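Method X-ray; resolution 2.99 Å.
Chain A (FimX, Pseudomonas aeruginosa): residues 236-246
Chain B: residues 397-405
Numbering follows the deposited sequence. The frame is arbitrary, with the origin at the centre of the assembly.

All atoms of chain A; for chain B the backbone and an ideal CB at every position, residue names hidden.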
# COMPACT_ATOMS: atom_id res chain seq x y z
N PRO A 236 -4.49 -6.16 4.21
CA PRO A 236 -3.77 -5.36 5.21
C PRO A 236 -4.17 -3.89 5.24
O PRO A 236 -4.36 -3.36 6.33
CB PRO A 236 -2.30 -5.51 4.80
CG PRO A 236 -2.25 -6.83 4.09
CD PRO A 236 -3.56 -6.90 3.34
N ALA A 237 -4.28 -3.23 4.09
CA ALA A 237 -4.74 -1.84 4.05
C ALA A 237 -6.06 -1.69 4.80
O ALA A 237 -6.23 -0.81 5.66
CB ALA A 237 -4.89 -1.37 2.61
N GLU A 238 -6.98 -2.59 4.48
CA GLU A 238 -8.28 -2.71 5.13
C GLU A 238 -8.20 -2.68 6.67
O GLU A 238 -8.77 -1.79 7.31
CB GLU A 238 -8.93 -4.02 4.66
CG GLU A 238 -10.36 -3.89 4.20
CD GLU A 238 -10.52 -3.10 2.91
OE1 GLU A 238 -9.79 -3.37 1.93
OE2 GLU A 238 -11.39 -2.21 2.88
N PHE A 239 -7.48 -3.65 7.25
CA PHE A 239 -7.47 -3.79 8.71
C PHE A 239 -6.51 -2.85 9.45
O PHE A 239 -6.68 -2.61 10.65
CB PHE A 239 -7.28 -5.26 9.14
CG PHE A 239 -5.85 -5.73 9.20
CD1 PHE A 239 -5.06 -5.47 10.31
CD2 PHE A 239 -5.33 -6.51 8.18
CE1 PHE A 239 -3.75 -5.92 10.38
CE2 PHE A 239 -4.02 -6.97 8.24
CZ PHE A 239 -3.23 -6.68 9.34
N LEU A 240 -5.52 -2.32 8.74
CA LEU A 240 -4.65 -1.30 9.32
C LEU A 240 -5.46 -0.02 9.46
O LEU A 240 -5.42 0.65 10.51
CB LEU A 240 -3.42 -1.07 8.44
CG LEU A 240 -2.11 -1.79 8.77
CD1 LEU A 240 -1.66 -1.48 10.20
CD2 LEU A 240 -2.20 -3.29 8.55
N HIS A 241 -6.20 0.32 8.41
CA HIS A 241 -7.10 1.47 8.47
C HIS A 241 -8.19 1.26 9.52
O HIS A 241 -8.56 2.19 10.24
CB HIS A 241 -7.69 1.77 7.09
CG HIS A 241 -6.78 2.54 6.20
ND1 HIS A 241 -7.16 3.71 5.58
CD2 HIS A 241 -5.49 2.32 5.83
CE1 HIS A 241 -6.15 4.18 4.86
NE2 HIS A 241 -5.13 3.35 5.00
N ALA A 242 -8.70 0.03 9.61
CA ALA A 242 -9.63 -0.34 10.68
C ALA A 242 -9.03 -0.03 12.04
O ALA A 242 -9.68 0.56 12.91
CB ALA A 242 -9.97 -1.80 10.59
N ALA A 243 -7.78 -0.44 12.23
CA ALA A 243 -7.06 -0.22 13.47
C ALA A 243 -6.95 1.26 13.81
O ALA A 243 -7.14 1.64 14.97
CB ALA A 243 -5.68 -0.84 13.39
N LYS A 244 -6.64 2.08 12.82
CA LYS A 244 -6.53 3.53 13.04
C LYS A 244 -7.89 4.17 13.35
O LYS A 244 -7.96 5.16 14.09
CB LYS A 244 -5.88 4.21 11.84
CG LYS A 244 -4.37 4.04 11.78
CD LYS A 244 -3.84 4.23 10.37
CE LYS A 244 -2.40 3.76 10.27
NZ LYS A 244 -1.99 3.51 8.86
N GLU A 245 -8.95 3.63 12.77
CA GLU A 245 -10.30 4.17 12.97
C GLU A 245 -10.83 4.02 14.40
O GLU A 245 -11.68 4.79 14.84
CB GLU A 245 -11.29 3.51 12.00
CG GLU A 245 -11.11 3.95 10.56
CD GLU A 245 -11.86 3.08 9.58
OE1 GLU A 245 -12.34 1.99 9.98
OE2 GLU A 245 -11.97 3.49 8.41
N ALA A 246 -10.33 3.03 15.13
CA ALA A 246 -10.87 2.71 16.45
C ALA A 246 -9.82 2.75 17.55
O ALA A 246 -9.98 2.09 18.58
CB ALA A 246 -11.55 1.36 16.42
N UNK B 397 -13.10 5.30 1.01
CA UNK B 397 -12.78 3.88 1.19
C UNK B 397 -12.63 3.52 2.65
O UNK B 397 -12.77 4.38 3.52
CB UNK B 397 -11.50 3.52 0.44
N UNK B 398 -12.35 2.24 2.91
CA UNK B 398 -12.11 1.74 4.26
C UNK B 398 -13.28 1.93 5.22
O UNK B 398 -13.14 2.55 6.27
CB UNK B 398 -10.87 2.43 4.84
N UNK B 399 -14.44 1.37 4.87
CA UNK B 399 -15.56 1.29 5.80
C UNK B 399 -15.46 -0.06 6.51
O UNK B 399 -15.79 -1.09 5.93
CB UNK B 399 -16.90 1.45 5.08
N UNK B 400 -15.00 -0.04 7.76
CA UNK B 400 -14.70 -1.29 8.47
C UNK B 400 -15.66 -1.63 9.61
O UNK B 400 -15.42 -2.58 10.36
CB UNK B 400 -13.28 -1.22 9.03
N UNK B 401 -16.74 -0.86 9.73
CA UNK B 401 -17.79 -1.16 10.70
C UNK B 401 -19.03 -0.34 10.38
O UNK B 401 -18.96 0.65 9.65
CB UNK B 401 -17.31 -0.88 12.13
N UNK B 402 -20.17 -0.75 10.93
CA UNK B 402 -21.41 -0.00 10.75
C UNK B 402 -21.25 1.42 11.28
O UNK B 402 -21.73 2.37 10.67
CB UNK B 402 -22.57 -0.70 11.45
N UNK B 403 -20.57 1.55 12.41
CA UNK B 403 -20.25 2.85 13.00
C UNK B 403 -19.56 3.80 12.00
O UNK B 403 -19.98 4.95 11.82
CB UNK B 403 -19.35 2.65 14.22
N UNK B 404 -18.52 3.29 11.35
CA UNK B 404 -17.80 4.05 10.32
C UNK B 404 -18.73 4.47 9.18
O UNK B 404 -18.67 5.60 8.71
CB UNK B 404 -16.64 3.22 9.77
N UNK B 405 -19.58 3.54 8.75
CA UNK B 405 -20.56 3.81 7.70
C UNK B 405 -21.43 4.99 8.11
O UNK B 405 -21.65 5.92 7.32
CB UNK B 405 -21.42 2.58 7.42

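Position 397 has phi/psi of -91/179, and its ideal CB finds no atom of chain A within 5.5 Å. Chain A therefore sets little restriction; the phi suits many residues, proline among them. The deposited residue is Pro B397, which makes no contact with the helix.

At position 398 the CA-to-CB bond points toward chain A, and the ideal CB lies 4.0 Å from CB of His A241 and 3.9 Å from OE2 of Glu A245. Phi/psi of 60/58 is left-handed, a region where glycine, asparagine or aspartate is most at ease, so the backbone alone would favour those. Chain A argues differently: the imidazole of His A241 and the methyl of Ala A237, one helical turn apart, offer a flat surface for a ring, and two glutamates nearby make an acid less welcome. An aromatic or a long aliphatic side chain would use this surface. The residue is Phe B398, chi1 m. Its ring stacks face-to-face on that of His A241, centroids 3.6 Å apart and planes at 21°, with ND1 of His A241 3.2 Å from CD2 of Phe B398. CE1 of Phe B398 reaches CB of Ala A237 at 3.7 Å, while N of Glu A238 lies at the ring edge. The carbonyl O of Phe B398 is 2.6 Å from OE2 of Glu A245.

Position 399 turns its CB away from the helix; most side chains would be tolerated, and Val B399 occupies it.

Position 400 points toward chain A again. Its ideal CB is 3.7 Å from CB of Ala A242 and 3.5 Å from OE1 of Glu A245, with OE2 of Glu A238 farther along. The small Ala A242 leaves room for a side chain to pass, and the acidic surroundings would suit lysine, arginine or glutamine. The deposited Glu B400 is not what charge predicts. CG of Glu B400 packs 3.4 Å from CB of Ala A242, but OE2 of Glu B400 lies 2.9 Å from OE2 of Glu A238, two acceptors of like charge.

Position 401 immediately precedes a helix, with phi/psi of -166/162; serine, threonine, aspartate or asparagine could cap it. Ser B401 does, its OG accepting from the backbone N of position 404 at 3.1 Å, with an N-H...acceptor angle of 168°.

Positions 402, 403 and 405 have helical phi/psi and no atom of chain A within 5.5 Å of the ideal CB, so most helix-compatible residues would serve. Ala B402 and Ser B403 fill the first two.

Position 404 points toward chain A, its ideal CB 4.5 Å from OE1 of Glu A245. A small polar or compact aliphatic residue would fit; in the deposited Val B404, CG2 of Val B404 lies 3.6 Å from OE1 of Glu A245.

Position 405, out of reach, is Leu B405.

Chain B (397-405) PFVESASVL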
# COMPACT_ATOMS: atom_id res chain seq x y z
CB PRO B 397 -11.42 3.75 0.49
CG PRO B 397 -10.80 5.14 0.53
CD PRO B 397 -11.88 6.13 0.94
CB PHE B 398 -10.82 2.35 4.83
CG PHE B 398 -9.62 2.16 3.94
CD1 PHE B 398 -8.96 0.94 3.89
CD2 PHE B 398 -9.16 3.21 3.15
CE1 PHE B 398 -7.86 0.76 3.07
CE2 PHE B 398 -8.05 3.04 2.33
CZ PHE B 398 -7.40 1.81 2.29
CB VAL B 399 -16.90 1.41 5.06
CG1 VAL B 399 -18.05 1.46 6.06
CG2 VAL B 399 -16.90 2.64 4.19
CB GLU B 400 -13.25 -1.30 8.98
CG GLU B 400 -12.28 -2.00 8.04
CD GLU B 400 -12.03 -1.24 6.77
OE1 GLU B 400 -11.75 -0.03 6.87
OE2 GLU B 400 -12.13 -1.84 5.68
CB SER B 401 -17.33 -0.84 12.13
OG SER B 401 -17.45 0.54 12.42
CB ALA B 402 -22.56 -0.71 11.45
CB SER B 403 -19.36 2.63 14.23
OG SER B 403 -18.78 3.85 14.66
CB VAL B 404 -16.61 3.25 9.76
CG1 VAL B 404 -15.84 4.08 8.74
CG2 VAL B 404 -15.69 2.80 10.88
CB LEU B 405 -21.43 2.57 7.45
CG LEU B 405 -22.15 2.37 6.10
CD1 LEU B 405 -22.81 1.01 6.08
CD2 LEU B 405 -23.18 3.45 5.81
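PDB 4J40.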